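Local coordinates for putative enoyl-CoA hydratase/isomerase (Mycobacterium abscessus, PDB 4MI2) that probably catalyses the isomerisation of a ring-epoxidised phenylacetyl-CoA, a step of phenylacetate degradation, as a crotonase-fold enzyme, at the interface of chains A and B. Residues are numbered along the deposited sequence; one frame, centred on the assembly and turned at random. Chains: chain A/B, Putative enoyl-CoA hydratase/isomerase.

Contact 1: the interface of chains A and B. Residues chain A 106, 127, 206, 213-214, 217, 221; chain B 142, 147, 166, 169-170.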
ATOM      1  N   PRO A 106      12.954   0.763 -18.519  1.00 14.40           N
ATOM      2  CA  PRO A 106      13.195   0.179 -17.202  1.00 14.02           C
ATOM      3  C   PRO A 106      14.568   0.533 -16.589  1.00 14.04           C
ATOM      4  O   PRO A 106      15.581   0.577 -17.290  1.00 14.47           O
ATOM      5  CB  PRO A 106      13.081  -1.328 -17.465  1.00 14.14           C
ATOM      6  CG  PRO A 106      12.227  -1.436 -18.677  1.00 14.38           C
ATOM      7  CD  PRO A 106      12.659  -0.273 -19.523  1.00 14.71           C
ATOM      8  N   ASP A 127      13.217   1.021 -10.983  1.00 15.47           N
ATOM      9  CA  ASP A 127      12.080   0.096 -11.088  1.00 15.50           C
ATOM     10  C   ASP A 127      12.377  -1.281 -10.475  1.00 15.55           C
ATOM     11  O   ASP A 127      11.520  -1.881  -9.844  1.00 15.49           O
ATOM     12  CB  ASP A 127      11.700  -0.088 -12.553  1.00 15.66           C
ATOM     13  CG  ASP A 127      11.480   1.226 -13.251  1.00 15.90           C
ATOM     14  OD1 ASP A 127      10.636   2.004 -12.775  1.00 15.81           O
ATOM     15  OD2 ASP A 127      12.178   1.503 -14.249  1.00 16.20           O
ATOM     16  N   LEU A 206      15.834  -7.045 -20.178  1.00 20.60           N
ATOM     17  CA  LEU A 206      14.876  -5.968 -20.422  1.00 19.56           C
ATOM     18  C   LEU A 206      15.159  -5.220 -21.732  1.00 19.12           C
ATOM     19  O   LEU A 206      14.236  -4.958 -22.516  1.00 18.78           O
ATOM     20  CB  LEU A 206      14.847  -5.009 -19.227  1.00 19.12           C
ATOM     21  CG  LEU A 206      14.208  -5.625 -17.976  1.00 18.81           C
ATOM     22  CD1 LEU A 206      14.511  -4.804 -16.740  1.00 18.54           C
ATOM     23  CD2 LEU A 206      12.708  -5.814 -18.145  1.00 18.53           C
ATOM     24  N   ALA A 213       6.322  -1.402 -24.951  1.00 15.23           N
ATOM     25  CA  ALA A 213       5.388  -2.027 -24.004  1.00 14.92           C
ATOM     26  C   ALA A 213       5.813  -1.756 -22.565  1.00 14.72           C
ATOM     27  O   ALA A 213       4.971  -1.479 -21.698  1.00 14.70           O
ATOM     28  CB  ALA A 213       5.280  -3.520 -24.251  1.00 14.91           C
ATOM     29  N   PHE A 214       7.119  -1.829 -22.311  1.00 14.62           N
ATOM     30  CA  PHE A 214       7.663  -1.560 -20.975  1.00 14.38           C
ATOM     31  C   PHE A 214       7.465  -0.095 -20.562  1.00 14.29           C
ATOM     32  O   PHE A 214       7.074   0.190 -19.434  1.00 14.09           O
ATOM     33  CB  PHE A 214       9.153  -1.923 -20.903  1.00 14.38           C
ATOM     34  CG  PHE A 214       9.441  -3.396 -20.994  1.00 14.40           C
ATOM     35  CD1 PHE A 214      10.622  -3.833 -21.559  1.00 14.53           C
ATOM     36  CD2 PHE A 214       8.554  -4.347 -20.482  1.00 14.33           C
ATOM     37  CE1 PHE A 214      10.918  -5.182 -21.624  1.00 14.71           C
ATOM     38  CE2 PHE A 214       8.837  -5.696 -20.553  1.00 14.39           C
ATOM     39  CZ  PHE A 214      10.025  -6.118 -21.121  1.00 14.62           C
ATOM     40  N   VAL A 217       3.600   0.443 -19.851  1.00 14.05           N
ATOM     41  CA  VAL A 217       3.110  -0.158 -18.605  1.00 13.95           C
ATOM     42  C   VAL A 217       3.703   0.540 -17.365  1.00 13.85           C
ATOM     43  O   VAL A 217       2.997   0.757 -16.382  1.00 13.82           O
ATOM     44  CB  VAL A 217       3.317  -1.693 -18.570  1.00 13.93           C
ATOM     45  CG1 VAL A 217       4.741  -2.058 -18.182  1.00 13.89           C
ATOM     46  CG2 VAL A 217       2.340  -2.323 -17.589  1.00 14.02           C
ATOM     47  N   LEU A 221       1.320   2.248 -14.645  1.00 14.82           N
ATOM     48  CA  LEU A 221       1.483   1.995 -13.217  1.00 15.06           C
ATOM     49  C   LEU A 221       1.611   3.283 -12.399  1.00 15.29           C
ATOM     50  O   LEU A 221       0.945   3.434 -11.375  1.00 15.42           O
ATOM     51  CB  LEU A 221       2.691   1.080 -12.962  1.00 14.91           C
ATOM     52  CG  LEU A 221       2.453  -0.388 -13.325  1.00 14.88           C
ATOM     53  CD1 LEU A 221       3.763  -1.141 -13.490  1.00 14.80           C
ATOM     54  CD2 LEU A 221       1.598  -1.059 -12.268  1.00 15.01           C
TER
ATOM     55  N   THR B 142       3.061  -8.062 -21.398  1.00 16.54           N
ATOM     56  CA  THR B 142       4.342  -7.636 -21.957  1.00 16.62           C
ATOM     57  C   THR B 142       5.030  -8.785 -22.660  1.00 16.92           C
ATOM     58  O   THR B 142       5.808  -8.561 -23.586  1.00 16.86           O
ATOM     59  CB  THR B 142       5.289  -7.021 -20.900  1.00 16.60           C
ATOM     60  OG1 THR B 142       5.590  -7.984 -19.891  1.00 16.75           O
ATOM     61  CG2 THR B 142       4.669  -5.776 -20.258  1.00 16.40           C
ATOM     62  N   ALA B 147       0.723  -3.866 -22.750  1.00 14.48           N
ATOM     63  CA  ALA B 147       1.039  -3.300 -21.441  1.00 14.38           C
ATOM     64  C   ALA B 147       0.111  -3.806 -20.328  1.00 14.28           C
ATOM     65  O   ALA B 147       0.542  -4.558 -19.451  1.00 14.23           O
ATOM     66  CB  ALA B 147       1.037  -1.782 -21.516  1.00 14.41           C
ATOM     67  N   THR B 166       5.393  -4.508 -10.238  1.00 16.01           N
ATOM     68  CA  THR B 166       6.339  -4.077 -11.274  1.00 16.15           C
ATOM     69  C   THR B 166       7.168  -5.257 -11.818  1.00 16.33           C
ATOM     70  O   THR B 166       7.383  -5.362 -13.019  1.00 16.32           O
ATOM     71  CB  THR B 166       7.242  -2.913 -10.779  1.00 16.36           C
ATOM     72  OG1 THR B 166       6.428  -1.763 -10.542  1.00 16.22           O
ATOM     73  CG2 THR B 166       8.297  -2.532 -11.815  1.00 16.51           C
ATOM     74  N   PHE B 169       4.793  -7.416 -14.067  1.00 16.08           N
ATOM     75  CA  PHE B 169       4.546  -6.791 -15.367  1.00 16.12           C
ATOM     76  C   PHE B 169       5.798  -6.774 -16.236  1.00 16.63           C
ATOM     77  O   PHE B 169       5.733  -7.150 -17.411  1.00 16.56           O
ATOM     78  CB  PHE B 169       4.019  -5.357 -15.216  1.00 15.85           C
ATOM     79  CG  PHE B 169       2.517  -5.259 -15.128  1.00 15.59           C
ATOM     80  CD1 PHE B 169       1.722  -5.561 -16.229  1.00 15.48           C
ATOM     81  CD2 PHE B 169       1.899  -4.833 -13.964  1.00 15.43           C
ATOM     82  CE1 PHE B 169       0.344  -5.452 -16.161  1.00 15.23           C
ATOM     83  CE2 PHE B 169       0.526  -4.726 -13.892  1.00 15.28           C
ATOM     84  CZ  PHE B 169      -0.255  -5.034 -14.992  1.00 15.18           C
ATOM     85  N   LEU B 170       6.923  -6.333 -15.666  1.00 17.18           N
ATOM     86  CA  LEU B 170       8.146  -6.141 -16.449  1.00 17.77           C
ATOM     87  C   LEU B 170       8.936  -7.442 -16.730  1.00 18.58           C
ATOM     88  O   LEU B 170       9.466  -7.609 -17.822  1.00 18.55           O
ATOM     89  CB  LEU B 170       9.062  -5.106 -15.788  1.00 17.87           C
ATOM     90  CG  LEU B 170       8.585  -3.660 -15.673  1.00 17.69           C
ATOM     91  CD1 LEU B 170       9.719  -2.814 -15.130  1.00 17.86           C
ATOM     92  CD2 LEU B 170       8.099  -3.094 -17.005  1.00 17.59           C
TER
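A:Val217 has CG1 in the crowded position between its backbone N and carbonyl carbon (chi1 81°), which leaves CG2 anti to the backbone N. A:Phe214, one helical turn earlier, has CG anti to the carbonyl carbon (chi1 -68°). B:Leu170 has CG in the same relation to its own backbone, and its chain then runs on extended (chi2 -174°). This is an apolar subunit contact of the crotonase (enoyl-CoA hydratase/isomerase) family, whose members commonly form trimers. Helix 211-224 of chain A packs against helix 162-171 of chain B and the 3-10 turn 142-144.

The two methyls of A:Val217 split their work. A:Val217 CG2 lies over the face of the B:Phe169 ring, 4.0 Å from its centroid, in a CH-pi contact. A:Val217 CG1 instead meets B:Leu170 CD2 at 3.7 Å. B:Leu170 CD2 also touches A:Phe214 CD2 at 3.7 Å, so this one leucine methyl sits against both a valine branch and a phenylalanine rim. The neighbouring rim atom, A:Phe214 CE2, comes to 3.4 Å from the carbonyl O of B:Leu170. A:Phe214 CE2 also lies 3.8 Å from B:Thr142 CB, and the two side chains cross at about a right angle.

B:Thr142 turns its hydroxyl to its own chain. B:Thr142 OG1 donates to B:Phe169 O at 2.6 Å, nearly along the C=O axis. This bond ties the 3-10 turn to the end of helix 162-171 and satisfies a polar group beside the aromatic packing. A:Val217 CB also rests on B:Ala147 CB at 3.7 Å. At the far end, the A:Leu221 side chain crosses that of B:Phe169 obliquely, with both its methyls near the ring atom CD2.

Contact 2: the interface of chains A and B. Residues chain A 217, 220, 224, 232-233, 236-237, 240; chain B 89, 141, 147-154.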
ATOM      1  N   VAL A 217       3.600   0.443 -19.851  1.00 14.05           N
ATOM      2  CA  VAL A 217       3.110  -0.158 -18.605  1.00 13.95           C
ATOM      3  C   VAL A 217       3.703   0.540 -17.365  1.00 13.85           C
ATOM      4  O   VAL A 217       2.997   0.757 -16.382  1.00 13.82           O
ATOM      5  CB  VAL A 217       3.317  -1.693 -18.570  1.00 13.93           C
ATOM      6  CG1 VAL A 217       4.741  -2.058 -18.182  1.00 13.89           C
ATOM      7  CG2 VAL A 217       2.340  -2.323 -17.589  1.00 14.02           C
ATOM      8  N   LEU A 220       1.646   3.577 -17.078  1.00 14.54           N
ATOM      9  CA  LEU A 220       0.299   3.245 -16.595  1.00 14.74           C
ATOM     10  C   LEU A 220       0.348   3.024 -15.099  1.00 14.83           C
ATOM     11  O   LEU A 220      -0.475   3.546 -14.371  1.00 15.08           O
ATOM     12  CB  LEU A 220      -0.276   2.001 -17.277  1.00 14.66           C
ATOM     13  CG  LEU A 220      -0.721   2.182 -18.723  1.00 14.76           C
ATOM     14  CD1 LEU A 220      -1.081   0.832 -19.333  1.00 14.77           C
ATOM     15  CD2 LEU A 220      -1.896   3.137 -18.826  1.00 14.99           C
ATOM     16  N   ASN A 224      -1.799   5.390 -12.597  1.00 16.55           N
ATOM     17  CA  ASN A 224      -3.028   4.756 -12.125  1.00 16.54           C
ATOM     18  C   ASN A 224      -3.022   4.327 -10.668  1.00 16.59           C
ATOM     19  O   ASN A 224      -4.018   3.780 -10.182  1.00 16.83           O
ATOM     20  CB  ASN A 224      -3.392   3.583 -13.044  1.00 16.27           C
ATOM     21  CG  ASN A 224      -3.803   4.042 -14.433  1.00 16.16           C
ATOM     22  OD1 ASN A 224      -4.157   5.196 -14.626  1.00 16.18           O
ATOM     23  ND2 ASN A 224      -3.772   3.128 -15.406  1.00 16.00           N
ATOM     24  N   VAL A 232      -8.380   4.938 -15.098  1.00 15.66           N
ATOM     25  CA  VAL A 232      -7.501   3.779 -15.258  1.00 15.37           C
ATOM     26  C   VAL A 232      -7.806   3.060 -16.572  1.00 15.38           C
ATOM     27  O   VAL A 232      -6.915   2.797 -17.375  1.00 15.08           O
ATOM     28  CB  VAL A 232      -7.659   2.780 -14.088  1.00 15.33           C
ATOM     29  CG1 VAL A 232      -6.889   1.492 -14.360  1.00 15.00           C
ATOM     30  CG2 VAL A 232      -7.209   3.410 -12.778  1.00 15.39           C
ATOM     31  N   LEU A 233      -9.085   2.764 -16.774  1.00 15.82           N
ATOM     32  CA  LEU A 233      -9.556   1.992 -17.921  1.00 15.94           C
ATOM     33  C   LEU A 233      -9.353   2.716 -19.248  1.00 16.23           C
ATOM     34  O   LEU A 233      -8.951   2.097 -20.233  1.00 15.86           O
ATOM     35  CB  LEU A 233     -11.029   1.638 -17.732  1.00 16.23           C
ATOM     36  CG  LEU A 233     -11.333   0.712 -16.552  1.00 16.24           C
ATOM     37  CD1 LEU A 233     -12.834   0.522 -16.412  1.00 16.64           C
ATOM     38  CD2 LEU A 233     -10.634  -0.627 -16.722  1.00 15.97           C
ATOM     39  N   GLU A 236      -5.580   2.697 -20.023  1.00 15.74           N
ATOM     40  CA  GLU A 236      -5.227   1.337 -20.434  1.00 15.44           C
ATOM     41  C   GLU A 236      -5.619   1.089 -21.885  1.00 15.53           C
ATOM     42  O   GLU A 236      -4.800   0.647 -22.686  1.00 15.34           O
ATOM     43  CB  GLU A 236      -5.880   0.296 -19.510  1.00 15.39           C
ATOM     44  CG  GLU A 236      -5.207   0.193 -18.152  1.00 15.27           C
ATOM     45  CD  GLU A 236      -5.878  -0.790 -17.195  1.00 15.38           C
ATOM     46  OE1 GLU A 236      -7.032  -1.227 -17.455  1.00 15.53           O
ATOM     47  OE2 GLU A 236      -5.239  -1.109 -16.168  1.00 15.15           O
ATOM     48  N   ALA A 237      -6.865   1.407 -22.221  1.00 15.77           N
ATOM     49  CA  ALA A 237      -7.379   1.219 -23.586  1.00 15.94           C
ATOM     50  C   ALA A 237      -6.527   1.909 -24.645  1.00 15.97           C
ATOM     51  O   ALA A 237      -6.258   1.332 -25.704  1.00 16.01           O
ATOM     52  CB  ALA A 237      -8.818   1.724 -23.690  1.00 16.20           C
ATOM     53  N   GLN A 240      -3.042   0.239 -24.879  1.00 15.55           N
ATOM     54  CA  GLN A 240      -3.180  -1.042 -25.567  1.00 15.66           C
ATOM     55  C   GLN A 240      -3.402  -0.829 -27.066  1.00 16.01           C
ATOM     56  O   GLN A 240      -2.897  -1.594 -27.873  1.00 16.05           O
ATOM     57  CB  GLN A 240      -4.330  -1.875 -24.982  1.00 15.57           C
ATOM     58  CG  GLN A 240      -4.141  -2.323 -23.539  1.00 15.41           C
ATOM     59  CD  GLN A 240      -3.021  -3.328 -23.342  1.00 15.19           C
ATOM     60  OE1 GLN A 240      -1.852  -3.015 -23.514  1.00 15.05           O
ATOM     61  NE2 GLN A 240      -3.379  -4.530 -22.937  1.00 15.25           N
TER
ATOM     62  N   VAL B  89     -10.910  -3.655 -25.819  1.00 18.71           N
ATOM     63  CA  VAL B  89     -10.647  -3.137 -24.470  1.00 18.79           C
ATOM     64  C   VAL B  89     -11.704  -2.096 -24.099  1.00 19.54           C
ATOM     65  O   VAL B  89     -12.276  -2.122 -23.007  1.00 19.28           O
ATOM     66  CB  VAL B  89      -9.225  -2.523 -24.327  1.00 18.52           C
ATOM     67  CG1 VAL B  89      -9.007  -2.005 -22.912  1.00 18.30           C
ATOM     68  CG2 VAL B  89      -8.153  -3.555 -24.664  1.00 18.40           C
ATOM     69  N   PHE B 141       0.783  -9.630 -20.361  1.00 16.37           N
ATOM     70  CA  PHE B 141       0.687  -8.646 -21.456  1.00 16.31           C
ATOM     71  C   PHE B 141       2.012  -8.342 -22.173  1.00 16.47           C
ATOM     72  O   PHE B 141       2.081  -8.377 -23.403  1.00 16.49           O
ATOM     73  CB  PHE B 141       0.061  -7.351 -20.944  1.00 16.17           C
ATOM     74  CG  PHE B 141      -1.380  -7.502 -20.496  1.00 16.11           C
ATOM     75  CD1 PHE B 141      -1.723  -7.402 -19.157  1.00 16.12           C
ATOM     76  CD2 PHE B 141      -2.387  -7.735 -21.417  1.00 16.21           C
ATOM     77  CE1 PHE B 141      -3.049  -7.532 -18.750  1.00 16.11           C
ATOM     78  CE2 PHE B 141      -3.718  -7.872 -21.019  1.00 16.26           C
ATOM     79  CZ  PHE B 141      -4.049  -7.766 -19.679  1.00 16.11           C
ATOM     80  N   ALA B 147       0.723  -3.866 -22.750  1.00 14.48           N
ATOM     81  CA  ALA B 147       1.039  -3.300 -21.441  1.00 14.38           C
ATOM     82  C   ALA B 147       0.111  -3.806 -20.328  1.00 14.28           C
ATOM     83  O   ALA B 147       0.542  -4.558 -19.451  1.00 14.23           O
ATOM     84  CB  ALA B 147       1.037  -1.782 -21.516  1.00 14.41           C
ATOM     85  N   ALA B 148      -1.157  -3.402 -20.371  1.00 14.27           N
ATOM     86  CA  ALA B 148      -2.132  -3.745 -19.327  1.00 14.24           C
ATOM     87  C   ALA B 148      -3.530  -3.310 -19.727  1.00 14.35           C
ATOM     88  O   ALA B 148      -3.700  -2.278 -20.393  1.00 14.52           O
ATOM     89  CB  ALA B 148      -1.772  -3.076 -18.011  1.00 14.19           C
ATOM     90  N   ASP B 149      -4.513  -4.115 -19.335  1.00 14.36           N
ATOM     91  CA  ASP B 149      -5.908  -3.731 -19.375  1.00 14.50           C
ATOM     92  C   ASP B 149      -6.690  -4.413 -18.239  1.00 14.33           C
ATOM     93  O   ASP B 149      -6.097  -5.016 -17.349  1.00 14.17           O
ATOM     94  CB  ASP B 149      -6.524  -3.968 -20.761  1.00 14.85           C
ATOM     95  CG  ASP B 149      -6.415  -5.409 -21.240  1.00 15.04           C
ATOM     96  OD1 ASP B 149      -6.893  -6.324 -20.526  1.00 15.19           O
ATOM     97  OD2 ASP B 149      -5.885  -5.612 -22.369  1.00 15.26           O
ATOM     98  N   SER B 150      -8.009  -4.251 -18.241  1.00 14.29           N
ATOM     99  CA  SER B 150      -8.871  -4.825 -17.210  1.00 14.16           C
ATOM    100  C   SER B 150      -8.542  -4.314 -15.804  1.00 13.98           C
ATOM    101  O   SER B 150      -8.719  -5.039 -14.823  1.00 14.00           O
ATOM    102  CB  SER B 150      -8.811  -6.358 -17.263  1.00 14.15           C
ATOM    103  OG  SER B 150      -9.095  -6.813 -18.564  1.00 14.17           O
ATOM    104  N   ALA B 151      -8.078  -3.062 -15.733  1.00 13.86           N
ATOM    105  CA  ALA B 151      -7.776  -2.350 -14.485  1.00 13.78           C
ATOM    106  C   ALA B 151      -6.552  -2.872 -13.723  1.00 13.70           C
ATOM    107  O   ALA B 151      -6.260  -2.425 -12.598  1.00 13.65           O
ATOM    108  CB  ALA B 151      -8.990  -2.326 -13.572  1.00 13.84           C
ATOM    109  N   LEU B 152      -5.810  -3.771 -14.360  1.00 13.60           N
ATOM    110  CA  LEU B 152      -4.708  -4.475 -13.714  1.00 13.66           C
ATOM    111  C   LEU B 152      -3.538  -3.560 -13.362  1.00 13.59           C
ATOM    112  O   LEU B 152      -2.817  -3.833 -12.401  1.00 13.64           O
ATOM    113  CB  LEU B 152      -4.251  -5.621 -14.612  1.00 13.82           C
ATOM    114  CG  LEU B 152      -3.820  -6.952 -14.019  1.00 14.05           C
ATOM    115  CD1 LEU B 152      -4.711  -7.449 -12.886  1.00 14.09           C
ATOM    116  CD2 LEU B 152      -3.779  -7.965 -15.151  1.00 14.19           C
ATOM    117  N   SER B 153      -3.376  -2.455 -14.098  1.00 13.51           N
ATOM    118  CA  SER B 153      -2.352  -1.451 -13.779  1.00 13.54           C
ATOM    119  C   SER B 153      -2.641  -0.698 -12.484  1.00 13.63           C
ATOM    120  O   SER B 153      -1.771   0.021 -11.974  1.00 13.80           O
ATOM    121  CB  SER B 153      -2.149  -0.449 -14.934  1.00 13.56           C
ATOM    122  OG  SER B 153      -3.277   0.391 -15.131  1.00 13.60           O
ATOM    123  N   ALA B 154      -3.862  -0.847 -11.975  1.00 13.58           N
ATOM    124  CA  ALA B 154      -4.247  -0.320 -10.677  1.00 13.69           C
ATOM    125  C   ALA B 154      -4.419  -1.444  -9.642  1.00 13.73           C
ATOM    126  O   ALA B 154      -3.835  -1.399  -8.559  1.00 13.80           O
ATOM    127  CB  ALA B 154      -5.537   0.474 -10.808  1.00 13.72           C
TER
HETATM  128  O   HOH W   1      -8.654  -1.963 -19.631  1.00 12.52           O
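A:Glu236 OE2, a carboxylate oxygen, takes two hydrogen bonds from B:Ser153. The hydroxyl B:Ser153 OG donates to the anti lone pair of A:Glu236 OE2 at 2.7 Å. The backbone B:Ser153 N meets A:Glu236 OE2 at 3.1 Å, nearly along the C-O axis. In this crotonase-family interface the carboxylate sits at the N-terminal end of helix 152-160 of chain B, whose dipole may help stabilise a negative charge. The other oxygen, A:Glu236 OE1, accepts from B:Ala151 N at 2.7 Å on its syn lone pair. Water 1 links OE1 to B:Ser150 N. An extended chain (chi2 177°) carries the carboxylate from helix 229-244 to the start of helix 152-160.

B:Ser153 OG sits in the crowded position of its own residue (chi1 68°). There B:Ser153 OG also accepts a nearly straight bond from A:Asn224 ND2 at 2.8 Å, almost in the amide plane. The serine hydroxyl thus bridges a carboxylate and an amide of the same partner chain.

One turn along helix 229-244, A:Gln240 bends at chi2 (-67°) and lays its amide along the loop from B:Ala147 to B:Asp149. A:Gln240 OE1 accepts from B:Ala147 N at 2.8 Å, in the carbonyl plane on a lone pair. A:Gln240 NE2 donates to B:Asp149 OD2 at 2.8 Å, in its own amide plane but from above the carboxylate plane. B:Ser150 OG donates to the other oxygen, OD1, and so steadies that carboxylate. On the same helix, A:Ala237 CA packs on B:Val89 CG1 at 3.7 Å.

The C-alpha centres of contact 1 and contact 2 lie about 11 Å apart, and A:Val217 and B:Ala147 belong to both. The two patches form a continuous stretch of one subunit interface. Helix 211-224 of chain A spans it, with helix 229-244 joining in at contact 2. Contact 1 is apolar, whereas contact 2 adds hydrogen bonds from side chains to both backbone and side-chain groups, which would fix the register of the chains. The deposited assembly is a trimer, as is common in this family, so the pairing is plausibly the biological one. The chain B loop gripped in contact 2 may thereby be ordered by the neighbouring subunit.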